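Local structure of myosin IE heavy chain (Dictyostelium discoideum, 1LKX) at residues E21-K33 with Q595-Q607. The protein binds actin and hydrolyses ATP in an actin-stimulated way as the motor domain of a single-headed myosin that may move membranes relative to actin. Residues are numbered along the deposited sequence; the frame is centred on the assembly and turned at random.
Sequences ENAFIENLTMRHK and QAGVIDEDRVRHQ. Unlike the reference sequence in segment 21-33: E26 (reference Asp). Unlike the reference sequence in segment 595-607: V604 (reference Asp).
R605 reaches from helix 601-607 to E21 and N22 in the first turn of helix 21-33, and a salt-bridge network of E21, R605 and E601 ties this N-terminal helix of the myosin motor domain to the helix after sheet strand 581-588, within the actin-binding region. From CB outward, R605 CB lies 4.4 Å from I25 CG1. With CG anti to the backbone N (chi1 -178°), CG and CD pass beside E21 OE2, before a bend at chi3 turns the guanidinium back toward E601. R605 NE stays 4.0 Å from E21 OE2, and R605 CZ lies 3.5 Å from N22 OD1. R605 NH1 donates twice: to the anti lone pair of E21 OE2 at 3.0 Å, a salt bridge in the guanidinium plane, and to N22 OD1 at 2.7 Å, the amide nearly perpendicular to that plane. R605 NH2 forms a salt bridge with E601 OE1, 2.9 Å away, though its hydrogen bond is weak; E21 OE2 also pairs with R609. A methionine in place of R605 would probably leave N22 OD1 without this donor and E601 without its charged mate. Farther along, L28 CD2 meets V604 CG1 and I599 CD1. The H32 ring, tied through ND1 to T48, lies against I599, whose CG1 is 3.9 Å from H32 CD2 and 4.0 Å from T29 CG2.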
ATOM      1  N   GLU A  21      -2.206  18.347  22.568  1.00 56.56           N
ATOM      2  CA  GLU A  21      -1.315  18.064  21.454  1.00 56.05           C
ATOM      3  C   GLU A  21       0.149  18.237  21.836  1.00 55.80           C
ATOM      4  O   GLU A  21       0.983  17.403  21.491  1.00 55.36           O
ATOM      5  CB  GLU A  21      -1.643  18.956  20.263  1.00 56.56           C
ATOM      6  CG  GLU A  21      -0.654  18.828  19.122  1.00 57.95           C
ATOM      7  CD  GLU A  21      -1.074  19.598  17.886  1.00 58.90           C
ATOM      8  OE1 GLU A  21      -2.090  19.207  17.266  1.00 59.20           O
ATOM      9  OE2 GLU A  21      -0.387  20.587  17.538  1.00 58.20           O
ATOM     10  N   ASN A  22       0.473  19.308  22.551  1.00 55.72           N
ATOM     11  CA  ASN A  22       1.865  19.517  22.948  1.00 56.11           C
ATOM     12  C   ASN A  22       2.385  18.389  23.832  1.00 55.20           C
ATOM     13  O   ASN A  22       3.492  17.895  23.640  1.00 54.95           O
ATOM     14  CB  ASN A  22       2.031  20.853  23.668  1.00 56.87           C
ATOM     15  CG  ASN A  22       1.895  22.035  22.727  1.00 57.79           C
ATOM     16  OD1 ASN A  22       2.059  21.897  21.515  1.00 57.91           O
ATOM     17  ND2 ASN A  22       1.610  23.202  23.278  1.00 57.13           N
ATOM     18  N   ALA A  23       1.577  17.988  24.806  1.00 54.22           N
ATOM     19  CA  ALA A  23       1.953  16.904  25.699  1.00 52.43           C
ATOM     20  C   ALA A  23       2.293  15.706  24.839  1.00 51.34           C
ATOM     21  O   ALA A  23       3.370  15.122  24.955  1.00 51.79           O
ATOM     22  CB  ALA A  23       0.794  16.568  26.607  1.00 53.83           C
ATOM     23  N   PHE A  24       1.351  15.368  23.965  1.00 50.09           N
ATOM     24  CA  PHE A  24       1.469  14.245  23.044  1.00 49.32           C
ATOM     25  C   PHE A  24       2.814  14.220  22.330  1.00 47.84           C
ATOM     26  O   PHE A  24       3.550  13.237  22.418  1.00 48.26           O
ATOM     27  CB  PHE A  24       0.322  14.303  22.022  1.00 49.49           C
ATOM     28  CG  PHE A  24       0.104  13.021  21.269  1.00 49.50           C
ATOM     29  CD1 PHE A  24      -1.130  12.385  21.307  1.00 50.30           C
ATOM     30  CD2 PHE A  24       1.124  12.461  20.496  1.00 51.05           C
ATOM     31  CE1 PHE A  24      -1.354  11.205  20.584  1.00 51.73           C
ATOM     32  CE2 PHE A  24       0.919  11.281  19.764  1.00 51.29           C
ATOM     33  CZ  PHE A  24      -0.324  10.651  19.808  1.00 51.82           C
ATOM     34  N   ILE A  25       3.135  15.296  21.624  1.00 46.35           N
ATOM     35  CA  ILE A  25       4.397  15.352  20.905  1.00 47.45           C
ATOM     36  C   ILE A  25       5.601  15.211  21.831  1.00 47.95           C
ATOM     37  O   ILE A  25       6.573  14.544  21.484  1.00 47.25           O
ATOM     38  CB  ILE A  25       4.540  16.671  20.110  1.00 48.70           C
ATOM     39  CG1 ILE A  25       3.641  16.654  18.877  1.00 48.96           C
ATOM     40  CG2 ILE A  25       5.980  16.852  19.648  1.00 48.96           C
ATOM     41  CD1 ILE A  25       2.186  16.583  19.182  1.00 51.09           C
ATOM     42  N   GLU A  26       5.532  15.840  23.003  1.00 48.76           N
ATOM     43  CA  GLU A  26       6.624  15.794  23.964  1.00 49.16           C
ATOM     44  C   GLU A  26       6.882  14.366  24.409  1.00 49.03           C
ATOM     45  O   GLU A  26       8.039  13.927  24.487  1.00 48.38           O
ATOM     46  CB  GLU A  26       6.306  16.690  25.162  1.00 51.46           C
ATOM     47  CG  GLU A  26       6.129  18.160  24.772  1.00 57.51           C
ATOM     48  CD  GLU A  26       5.950  19.108  25.961  1.00 61.46           C
ATOM     49  OE1 GLU A  26       5.036  18.882  26.787  1.00 64.30           O
ATOM     50  OE2 GLU A  26       6.721  20.093  26.064  1.00 62.52           O
ATOM     51  N   ASN A  27       5.805  13.638  24.690  1.00 48.62           N
ATOM     52  CA  ASN A  27       5.920  12.242  25.116  1.00 48.32           C
ATOM     53  C   ASN A  27       6.497  11.400  23.976  1.00 46.89           C
ATOM     54  O   ASN A  27       7.440  10.634  24.179  1.00 47.05           O
ATOM     55  CB  ASN A  27       4.543  11.696  25.538  1.00 49.13           C
ATOM     56  CG  ASN A  27       4.590  10.227  25.970  1.00 50.19           C
ATOM     57  OD1 ASN A  27       4.677   9.322  25.139  1.00 52.09           O
ATOM     58  ND2 ASN A  27       4.535   9.989  27.273  1.00 49.43           N
ATOM     59  N   LEU A  28       5.935  11.564  22.778  1.00 44.32           N
ATOM     60  CA  LEU A  28       6.374  10.830  21.602  1.00 42.39           C
ATOM     61  C   LEU A  28       7.842  11.097  21.258  1.00 43.09           C
ATOM     62  O   LEU A  28       8.608  10.172  20.961  1.00 42.91           O
ATOM     63  CB  LEU A  28       5.470  11.190  20.437  1.00 40.55           C
ATOM     64  CG  LEU A  28       5.651  10.470  19.110  1.00 39.54           C
ATOM     65  CD1 LEU A  28       4.327  10.460  18.392  1.00 41.29           C
ATOM     66  CD2 LEU A  28       6.702  11.151  18.279  1.00 37.89           C
ATOM     67  N   THR A  29       8.242  12.362  21.300  1.00 43.38           N
ATOM     68  CA  THR A  29       9.624  12.729  21.011  1.00 44.56           C
ATOM     69  C   THR A  29      10.568  12.087  22.022  1.00 46.28           C
ATOM     70  O   THR A  29      11.667  11.638  21.697  1.00 46.44           O
ATOM     71  CB  THR A  29       9.815  14.228  21.114  1.00 43.82           C
ATOM     72  OG1 THR A  29       8.864  14.879  20.274  1.00 44.45           O
ATOM     73  CG2 THR A  29      11.220  14.613  20.693  1.00 43.96           C
ATOM     74  N   MET A  30      10.123  12.072  23.267  1.00 48.17           N
ATOM     75  CA  MET A  30      10.887  11.509  24.361  1.00 50.12           C
ATOM     76  C   MET A  30      11.146  10.030  24.127  1.00 50.30           C
ATOM     77  O   MET A  30      12.285   9.577  24.202  1.00 51.23           O
ATOM     78  CB  MET A  30      10.100  11.691  25.643  1.00 52.51           C
ATOM     79  CG  MET A  30      10.930  11.767  26.893  1.00 54.09           C
ATOM     80  SD  MET A  30       9.816  11.869  28.289  1.00 56.96           S
ATOM     81  CE  MET A  30       8.782  13.339  27.844  1.00 56.28           C
ATOM     82  N   ARG A  31      10.080   9.285  23.848  1.00 49.94           N
ATOM     83  CA  ARG A  31      10.182   7.856  23.594  1.00 49.33           C
ATOM     84  C   ARG A  31      11.123   7.613  22.418  1.00 48.59           C
ATOM     85  O   ARG A  31      12.133   6.931  22.540  1.00 47.19           O
ATOM     86  CB  ARG A  31       8.810   7.276  23.234  1.00 50.63           C
ATOM     87  CG  ARG A  31       7.646   7.744  24.087  1.00 51.10           C
ATOM     88  CD  ARG A  31       7.629   7.089  25.458  1.00 54.17           C
ATOM     89  NE  ARG A  31       6.608   6.047  25.590  1.00 55.26           N
ATOM     90  CZ  ARG A  31       6.658   4.853  25.004  1.00 55.66           C
ATOM     91  NH1 ARG A  31       7.683   4.526  24.228  1.00 54.89           N
ATOM     92  NH2 ARG A  31       5.687   3.977  25.215  1.00 56.31           N
ATOM     93  N   HIS A  32      10.778   8.186  21.274  1.00 48.80           N
ATOM     94  CA  HIS A  32      11.568   8.000  20.068  1.00 50.08           C
ATOM     95  C   HIS A  32      13.056   8.233  20.232  1.00 50.18           C
ATOM     96  O   HIS A  32      13.874   7.453  19.754  1.00 50.37           O
ATOM     97  CB  HIS A  32      11.067   8.896  18.939  1.00 49.38           C
ATOM     98  CG  HIS A  32      11.809   8.692  17.655  1.00 49.47           C
ATOM     99  ND1 HIS A  32      11.633   7.579  16.860  1.00 48.39           N
ATOM    100  CD2 HIS A  32      12.777   9.428  17.060  1.00 49.00           C
ATOM    101  CE1 HIS A  32      12.460   7.638  15.832  1.00 48.36           C
ATOM    102  NE2 HIS A  32      13.165   8.750  15.930  1.00 48.59           N
ATOM    103  N   LYS A  33      13.404   9.320  20.894  1.00 51.18           N
ATOM    104  CA  LYS A  33      14.801   9.653  21.090  1.00 53.22           C
ATOM    105  C   LYS A  33      15.544   8.550  21.844  1.00 53.06           C
ATOM    106  O   LYS A  33      16.762   8.404  21.701  1.00 52.57           O
ATOM    107  CB  LYS A  33      14.914  10.977  21.849  1.00 54.91           C
ATOM    108  CG  LYS A  33      15.805  12.018  21.179  1.00 57.65           C
ATOM    109  CD  LYS A  33      15.068  12.787  20.090  1.00 60.91           C
ATOM    110  CE  LYS A  33      15.909  13.957  19.544  1.00 63.55           C
ATOM    111  NZ  LYS A  33      15.133  14.902  18.659  1.00 63.93           N
ATOM    112  N   GLN A 595      17.248  10.399   9.096  1.00 52.84           N
ATOM    113  CA  GLN A 595      18.163  10.528  10.226  1.00 53.64           C
ATOM    114  C   GLN A 595      17.704   9.676  11.390  1.00 53.01           C
ATOM    115  O   GLN A 595      16.581   9.806  11.868  1.00 51.90           O
ATOM    116  CB  GLN A 595      18.235  11.972  10.712  1.00 56.35           C
ATOM    117  CG  GLN A 595      19.061  12.920   9.865  1.00 59.70           C
ATOM    118  CD  GLN A 595      18.842  14.365  10.283  1.00 61.63           C
ATOM    119  OE1 GLN A 595      17.840  14.989   9.903  1.00 62.50           O
ATOM    120  NE2 GLN A 595      19.765  14.898  11.091  1.00 61.01           N
ATOM    121  N   ALA A 596      18.584   8.811  11.860  1.00 53.59           N
ATOM    122  CA  ALA A 596      18.246   7.959  12.982  1.00 54.54           C
ATOM    123  C   ALA A 596      18.115   8.828  14.221  1.00 55.14           C
ATOM    124  O   ALA A 596      18.867   9.782  14.400  1.00 56.06           O
ATOM    125  CB  ALA A 596      19.326   6.925  13.186  1.00 54.92           C
ATOM    126  N   GLY A 597      17.154   8.507  15.074  1.00 55.17           N
ATOM    127  CA  GLY A 597      16.979   9.279  16.291  1.00 55.26           C
ATOM    128  C   GLY A 597      16.816  10.784  16.155  1.00 55.44           C
ATOM    129  O   GLY A 597      17.467  11.539  16.862  1.00 56.78           O
ATOM    130  N   VAL A 598      15.942  11.232  15.258  1.00 55.91           N
ATOM    131  CA  VAL A 598      15.697  12.664  15.076  1.00 54.98           C
ATOM    132  C   VAL A 598      14.222  12.947  14.836  1.00 54.84           C
ATOM    133  O   VAL A 598      13.559  12.239  14.067  1.00 54.82           O
ATOM    134  CB  VAL A 598      16.460  13.233  13.870  1.00 54.97           C
ATOM    135  CG1 VAL A 598      16.088  14.693  13.676  1.00 54.13           C
ATOM    136  CG2 VAL A 598      17.954  13.077  14.072  1.00 54.19           C
ATOM    137  N   ILE A 599      13.710  13.984  15.488  1.00 54.08           N
ATOM    138  CA  ILE A 599      12.318  14.348  15.310  1.00 54.77           C
ATOM    139  C   ILE A 599      12.184  15.697  14.629  1.00 55.39           C
ATOM    140  O   ILE A 599      12.931  16.622  14.932  1.00 55.77           O
ATOM    141  CB  ILE A 599      11.568  14.390  16.645  1.00 54.28           C
ATOM    142  CG1 ILE A 599      11.243  12.966  17.097  1.00 54.86           C
ATOM    143  CG2 ILE A 599      10.275  15.182  16.498  1.00 53.87           C
ATOM    144  CD1 ILE A 599      10.246  12.245  16.201  1.00 55.02           C
ATOM    145  N   ASP A 600      11.230  15.787  13.703  1.00 55.75           N
ATOM    146  CA  ASP A 600      10.951  17.004  12.959  1.00 55.87           C
ATOM    147  C   ASP A 600       9.675  17.560  13.575  1.00 56.67           C
ATOM    148  O   ASP A 600       8.593  17.425  13.022  1.00 57.51           O
ATOM    149  CB  ASP A 600      10.729  16.660  11.489  1.00 57.21           C
ATOM    150  CG  ASP A 600      10.818  17.872  10.576  1.00 58.21           C
ATOM    151  OD1 ASP A 600      10.109  18.873  10.830  1.00 57.93           O
ATOM    152  OD2 ASP A 600      11.599  17.816   9.594  1.00 59.26           O
ATOM    153  N   GLU A 601       9.819  18.174  14.739  1.00 57.95           N
ATOM    154  CA  GLU A 601       8.702  18.735  15.492  1.00 58.54           C
ATOM    155  C   GLU A 601       7.457  19.080  14.678  1.00 56.95           C
ATOM    156  O   GLU A 601       6.422  18.444  14.828  1.00 56.51           O
ATOM    157  CB  GLU A 601       9.179  19.970  16.254  1.00 61.50           C
ATOM    158  CG  GLU A 601       8.111  20.655  17.122  1.00 65.99           C
ATOM    159  CD  GLU A 601       7.890  19.961  18.462  1.00 68.30           C
ATOM    160  OE1 GLU A 601       7.224  20.559  19.346  1.00 67.53           O
ATOM    161  OE2 GLU A 601       8.385  18.822  18.622  1.00 69.92           O
ATOM    162  N   ASP A 602       7.554  20.094  13.825  1.00 56.42           N
ATOM    163  CA  ASP A 602       6.414  20.529  13.005  1.00 55.72           C
ATOM    164  C   ASP A 602       5.825  19.381  12.204  1.00 52.35           C
ATOM    165  O   ASP A 602       4.644  19.053  12.303  1.00 51.53           O
ATOM    166  CB  ASP A 602       6.844  21.639  12.028  1.00 58.02           C
ATOM    167  CG  ASP A 602       7.034  22.992  12.707  1.00 59.75           C
ATOM    168  OD1 ASP A 602       6.018  23.661  13.019  1.00 60.31           O
ATOM    169  OD2 ASP A 602       8.204  23.377  12.931  1.00 60.01           O
ATOM    170  N   ARG A 603       6.688  18.793  11.395  1.00 49.44           N
ATOM    171  CA  ARG A 603       6.358  17.688  10.524  1.00 46.14           C
ATOM    172  C   ARG A 603       5.559  16.610  11.260  1.00 44.52           C
ATOM    173  O   ARG A 603       4.526  16.148  10.782  1.00 44.79           O
ATOM    174  CB  ARG A 603       7.664  17.133   9.986  1.00 44.23           C
ATOM    175  CG  ARG A 603       7.545  16.379   8.729  1.00 44.89           C
ATOM    176  CD  ARG A 603       7.259  17.238   7.517  1.00 43.47           C
ATOM    177  NE  ARG A 603       7.148  16.321   6.395  1.00 44.42           N
ATOM    178  CZ  ARG A 603       6.197  15.401   6.286  1.00 42.67           C
ATOM    179  NH1 ARG A 603       5.256  15.287   7.212  1.00 41.81           N
ATOM    180  NH2 ARG A 603       6.232  14.539   5.292  1.00 43.84           N
ATOM    181  N   VAL A 604       6.040  16.216  12.430  1.00 43.31           N
ATOM    182  CA  VAL A 604       5.368  15.197  13.228  1.00 42.08           C
ATOM    183  C   VAL A 604       4.093  15.749  13.852  1.00 41.23           C
ATOM    184  O   VAL A 604       3.108  15.038  14.019  1.00 41.99           O
ATOM    185  CB  VAL A 604       6.294  14.663  14.348  1.00 41.47           C
ATOM    186  CG1 VAL A 604       5.485  13.858  15.348  1.00 40.85           C
ATOM    187  CG2 VAL A 604       7.406  13.797  13.738  1.00 39.53           C
ATOM    188  N   ARG A 605       4.114  17.023  14.203  1.00 40.36           N
ATOM    189  CA  ARG A 605       2.935  17.646  14.782  1.00 39.40           C
ATOM    190  C   ARG A 605       1.805  17.626  13.739  1.00 39.06           C
ATOM    191  O   ARG A 605       0.639  17.390  14.066  1.00 37.82           O
ATOM    192  CB  ARG A 605       3.259  19.084  15.197  1.00 38.45           C
ATOM    193  CG  ARG A 605       2.104  19.809  15.859  1.00 39.92           C
ATOM    194  CD  ARG A 605       2.436  21.271  16.114  1.00 40.09           C
ATOM    195  NE  ARG A 605       3.535  21.427  17.059  1.00 40.24           N
ATOM    196  CZ  ARG A 605       3.404  21.357  18.382  1.00 39.99           C
ATOM    197  NH1 ARG A 605       2.209  21.142  18.927  1.00 38.12           N
ATOM    198  NH2 ARG A 605       4.478  21.486  19.154  1.00 38.96           N
ATOM    199  N   HIS A 606       2.167  17.861  12.477  1.00 38.80           N
ATOM    200  CA  HIS A 606       1.198  17.871  11.387  1.00 38.26           C
ATOM    201  C   HIS A 606       0.514  16.524  11.314  1.00 38.15           C
ATOM    202  O   HIS A 606      -0.712  16.444  11.387  1.00 39.20           O
ATOM    203  CB  HIS A 606       1.894  18.188  10.050  1.00 38.94           C
ATOM    204  CG  HIS A 606       0.960  18.313   8.877  1.00 39.26           C
ATOM    205  ND1 HIS A 606      -0.257  18.960   8.952  1.00 40.07           N
ATOM    206  CD2 HIS A 606       1.080  17.888   7.596  1.00 38.49           C
ATOM    207  CE1 HIS A 606      -0.848  18.923   7.769  1.00 40.07           C
ATOM    208  NE2 HIS A 606      -0.058  18.279   6.927  1.00 38.49           N
ATOM    209  N   GLN A 607       1.311  15.469  11.179  1.00 37.96           N
ATOM    210  CA  GLN A 607       0.780  14.110  11.093  1.00 37.97           C
ATOM    211  C   GLN A 607      -0.146  13.799  12.261  1.00 37.77           C
ATOM    212  O   GLN A 607      -1.270  13.328  12.065  1.00 37.48           O
ATOM    213  CB  GLN A 607       1.919  13.095  11.081  1.00 38.18           C
ATOM    214  CG  GLN A 607       2.750  13.094   9.808  1.00 39.15           C
ATOM    215  CD  GLN A 607       4.092  12.393  10.001  1.00 39.65           C
ATOM    216  OE1 GLN A 607       5.032  12.975  10.540  1.00 39.47           O
ATOM    217  NE2 GLN A 607       4.176  11.133   9.574  1.00 38.44           N
TER